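Local structure of alpha-L-arabinofuranosidase B (6SXT) at residues Asp173-Ala181 with Ser263-Glu271. The protein hydrolyses terminal non-reducing alpha-L-arabinofuranosyl residues from arabinoxylan, arabinan and arabinogalactan side chains, retaining the anomeric configuration as it helps break down plant hemicellulose. Residues are numbered along the deposited sequence; the frame is centred on the assembly and turned at random.
Sequences DTGAGHMEA and SGYNPMSKE. With LXE ([(1~{S},2~{S},3~{S},4~{S})-2-(hydroxymethyl)-3,4-bis(oxidanyl)cyclopentyl]azanium), chain G.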
loop_
_atom_site.group_PDB
_atom_site.type_symbol
_atom_site.label_atom_id
_atom_site.label_comp_id
_atom_site.label_asym_id
_atom_site.label_seq_id
_atom_site.Cartn_x
_atom_site.Cartn_y
_atom_site.Cartn_z
ATOM N N ASP A 173 -13.116 -16.461 10.181
ATOM C CA ASP A 173 -14.312 -16.616 9.318
ATOM C C ASP A 173 -15.455 -17.177 10.158
ATOM O O ASP A 173 -15.434 -18.389 10.430
ATOM C CB ASP A 173 -13.967 -17.489 8.125
ATOM C CG ASP A 173 -15.085 -17.658 7.120
ATOM O OD1 ASP A 173 -16.252 -17.347 7.457
ATOM O OD2 ASP A 173 -14.769 -18.192 6.030
ATOM N N THR A 174 -16.407 -16.353 10.519
ATOM C CA THR A 174 -17.624 -16.723 11.266
ATOM C C THR A 174 -18.825 -16.861 10.343
ATOM O O THR A 174 -19.945 -16.979 10.867
ATOM C CB THR A 174 -17.831 -15.745 12.413
ATOM O OG1 THR A 174 -17.928 -14.430 11.839
ATOM C CG2 THR A 174 -16.687 -15.816 13.395
ATOM N N GLY A 175 -18.617 -16.804 9.035
ATOM C CA GLY A 175 -19.650 -17.164 8.067
ATOM C C GLY A 175 -20.120 -16.072 7.144
ATOM O O GLY A 175 -19.882 -14.863 7.403
ATOM N N ALA A 176 -20.906 -16.479 6.166
ATOM C CA ALA A 176 -21.576 -15.558 5.225
ATOM C C ALA A 176 -22.294 -14.471 6.008
ATOM O O ALA A 176 -23.058 -14.751 6.981
ATOM C CB ALA A 176 -22.542 -16.331 4.342
ATOM N N GLY A 177 -22.147 -13.209 5.578
ATOM C CA GLY A 177 -22.839 -12.085 6.192
ATOM C C GLY A 177 -22.134 -11.454 7.378
ATOM O O GLY A 177 -22.698 -10.498 7.920
ATOM N N HIS A 178 -20.985 -11.981 7.771
ATOM C CA HIS A 178 -20.218 -11.486 8.932
ATOM C C HIS A 178 -19.134 -10.492 8.485
ATOM O O HIS A 178 -18.217 -10.194 9.255
ATOM C CB HIS A 178 -19.617 -12.645 9.738
ATOM C CG HIS A 178 -20.701 -13.405 10.463
ATOM N ND1 HIS A 178 -20.865 -13.314 11.838
ATOM C CD2 HIS A 178 -21.676 -14.243 10.018
ATOM C CE1 HIS A 178 -21.905 -14.064 12.217
ATOM N NE2 HIS A 178 -22.386 -14.686 11.141
ATOM N N MET A 179 -19.297 -9.957 7.290
ATOM C CA MET A 179 -18.401 -8.896 6.766
ATOM C C MET A 179 -19.223 -8.009 5.849
ATOM O O MET A 179 -20.194 -8.447 5.204
ATOM C CB MET A 179 -17.261 -9.484 5.933
ATOM C CG MET A 179 -16.116 -9.940 6.785
ATOM S SD MET A 179 -14.818 -10.705 5.822
ATOM C CE MET A 179 -14.200 -9.201 5.058
ATOM N N GLU A 180 -18.812 -6.756 5.752
ATOM C CA GLU A 180 -19.247 -5.878 4.651
ATOM C C GLU A 180 -18.138 -4.840 4.439
ATOM O O GLU A 180 -18.039 -3.870 5.254
ATOM C CB GLU A 180 -20.531 -5.195 5.031
ATOM C CG GLU A 180 -21.134 -4.366 3.899
ATOM C CD GLU A 180 -22.511 -3.855 4.253
ATOM O OE1 GLU A 180 -22.647 -3.004 5.142
ATOM O OE2 GLU A 180 -23.488 -4.367 3.604
ATOM N N ALA A 181 -17.321 -5.091 3.440
ATOM C CA ALA A 181 -16.128 -4.264 3.205
ATOM C C ALA A 181 -15.902 -4.076 1.712
ATOM O O ALA A 181 -16.220 -4.920 0.872
ATOM C CB ALA A 181 -14.949 -4.918 3.872
ATOM N N SER A 263 -27.728 -18.263 0.655
ATOM C CA SER A 263 -27.916 -18.458 2.110
ATOM C C SER A 263 -26.880 -17.646 2.883
ATOM O O SER A 263 -25.681 -17.830 2.614
ATOM C CB SER A 263 -27.785 -19.926 2.530
ATOM O OG SER A 263 -28.941 -20.667 2.179
ATOM N N GLY A 264 -27.350 -16.850 3.824
ATOM C CA GLY A 264 -26.501 -16.225 4.850
ATOM C C GLY A 264 -26.227 -14.768 4.551
ATOM O O GLY A 264 -25.667 -14.124 5.419
ATOM N N TYR A 265 -26.744 -14.191 3.457
ATOM C CA TYR A 265 -26.508 -12.746 3.163
ATOM C C TYR A 265 -27.700 -11.863 3.448
ATOM O O TYR A 265 -27.638 -10.635 3.242
ATOM C CB TYR A 265 -26.004 -12.613 1.726
ATOM C CG TYR A 265 -24.719 -13.343 1.512
ATOM C CD1 TYR A 265 -23.540 -12.914 2.110
ATOM C CD2 TYR A 265 -24.636 -14.521 0.799
ATOM C CE1 TYR A 265 -22.350 -13.589 1.948
ATOM C CE2 TYR A 265 -23.471 -15.226 0.644
ATOM C CZ TYR A 265 -22.299 -14.766 1.209
ATOM O OH TYR A 265 -21.176 -15.466 1.024
ATOM N N ASN A 266 -28.834 -12.389 3.972
ATOM C CA ASN A 266 -29.935 -11.527 4.363
ATOM C C ASN A 266 -30.737 -12.249 5.438
ATOM O O ASN A 266 -31.152 -13.368 5.153
ATOM C CB ASN A 266 -30.849 -11.176 3.189
ATOM C CG ASN A 266 -31.892 -10.181 3.544
ATOM O OD1 ASN A 266 -31.629 -9.116 4.103
ATOM N ND2 ASN A 266 -33.150 -10.505 3.217
ATOM N N PRO A 267 -30.931 -11.659 6.630
ATOM C CA PRO A 267 -30.240 -10.437 7.047
ATOM C C PRO A 267 -28.731 -10.699 7.188
ATOM O O PRO A 267 -28.214 -11.813 7.246
ATOM C CB PRO A 267 -30.809 -10.088 8.427
ATOM C CG PRO A 267 -31.284 -11.430 8.939
ATOM C CD PRO A 267 -31.799 -12.153 7.718
ATOM N N MET A 268 -27.971 -9.587 7.236
ATOM C CA MET A 268 -26.519 -9.658 7.512
ATOM C C MET A 268 -26.289 -9.851 9.012
ATOM O O MET A 268 -27.237 -9.545 9.805
ATOM C CB MET A 268 -25.816 -8.354 7.049
ATOM C CG MET A 268 -25.871 -8.155 5.538
ATOM S SD MET A 268 -24.888 -9.195 4.560
ATOM C CE MET A 268 -23.254 -8.498 4.924
ATOM N N SER A 269 -25.061 -10.244 9.345
ATOM C CA SER A 269 -24.571 -10.519 10.717
ATOM C C SER A 269 -23.280 -9.724 10.981
ATOM O O SER A 269 -22.273 -10.324 11.345
ATOM C CB SER A 269 -24.333 -11.979 10.875
ATOM O OG SER A 269 -25.552 -12.656 10.656
ATOM N N LYS A 270 -23.301 -8.420 10.714
ATOM C CA LYS A 270 -22.023 -7.675 10.825
ATOM C C LYS A 270 -21.581 -7.624 12.285
ATOM O O LYS A 270 -22.468 -7.561 13.203
ATOM C CB LYS A 270 -22.198 -6.288 10.255
ATOM C CG LYS A 270 -22.543 -6.348 8.773
ATOM C CD LYS A 270 -22.584 -4.992 8.177
ATOM C CE LYS A 270 -23.546 -4.070 8.817
ATOM N NZ LYS A 270 -24.943 -4.505 8.481
ATOM N N GLU A 271 -20.271 -7.602 12.497
ATOM C CA GLU A 271 -19.710 -7.666 13.867
ATOM C C GLU A 271 -19.115 -6.322 14.304
ATOM O O GLU A 271 -18.836 -6.178 15.501
ATOM C CB GLU A 271 -18.715 -8.804 13.918
ATOM C CG GLU A 271 -19.355 -10.151 13.557
ATOM C CD GLU A 271 -18.520 -11.361 13.911
ATOM O OE1 GLU A 271 -17.438 -11.198 14.507
ATOM O OE2 GLU A 271 -18.913 -12.489 13.486
HETATM C "C1'" LXE G . -13.505 -14.918 4.556
HETATM C "C2'" LXE G . -12.583 -13.704 4.684
HETATM O "O2'" LXE G . -12.788 -13.028 5.872
HETATM C "C3'" LXE G . -12.978 -12.940 3.496
HETATM O "O3'" LXE G . -12.024 -11.813 3.308
HETATM C "C4'" LXE G . -12.799 -13.979 2.410
HETATM C "C5'" LXE G . -13.624 -13.690 1.170
HETATM O "O5'" LXE G . -14.997 -13.478 1.414
HETATM C "C6'" LXE G . -13.224 -15.321 3.130
HETATM N "N1'" LXE G . -12.046 -16.229 3.016
HETATM O O HOH W 1 -18.883 -7.613 10.032
HETATM O O HOH W 2 -25.099 -3.338 6.145
#
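Gly-177 and Ser-269 join the two loops by a backbone bond, Ser-269 N to Gly-177 O at 2.8 Å, just where a type II turn from Gly-175 to His-178 brings 173-181 against 263-271. Beside it, the imidazole of His-178 is gripped from several directions. Its ND1 donates to Glu-271 OE2 (2.7 Å), taking the anti lone pair, with ring and carboxylate planes 84° apart. The same oxygen accepts from Thr-174 OG1 at 2.7 Å, on the syn side but well out of the carboxylate plane; chi1 of 58° sets that hydroxyl between the backbone N and the carbonyl carbon, facing the glutamate. Two donors on OE2, with Thr-169 N binding OE1, would favour a charged carboxylate. Over one face of the imidazole lies Ser-269 CB, 3.5 Å from the ring centroid in a CH-pi contact, and over the opposite face Thr-174 O, so the ring is sandwiched as well as bonded at its edge. Further along, the methyl of Ala-176 sits over a face of Tyr-265, CB 3.9 Å from the ring centroid. Tyr-265 OH is hydrogen-bonded to the backbone O of the nucleophile Glu-205 and to ND2 of substrate-binding Asn-207, which ties this contact to the active site. The CB of Met-179 points away from 263-271, and its SD lies 3.1 Å from O2' of the inhibitor-derived LXE. Lys-270 crosses Glu-180 at a slant, its CD against OE1 and CB, and water 2 bridges NZ and OE1; the stronger partners are Arg-259 for Glu-180 and the carbonyl of Glu-143 for Lys-270. Within the catalytic domain, 173-181 leads into strand 180-185, flanked by strands 163-164 and 199-203, while 263-271 belongs to the connection from strand 250-257 to strand 273-276.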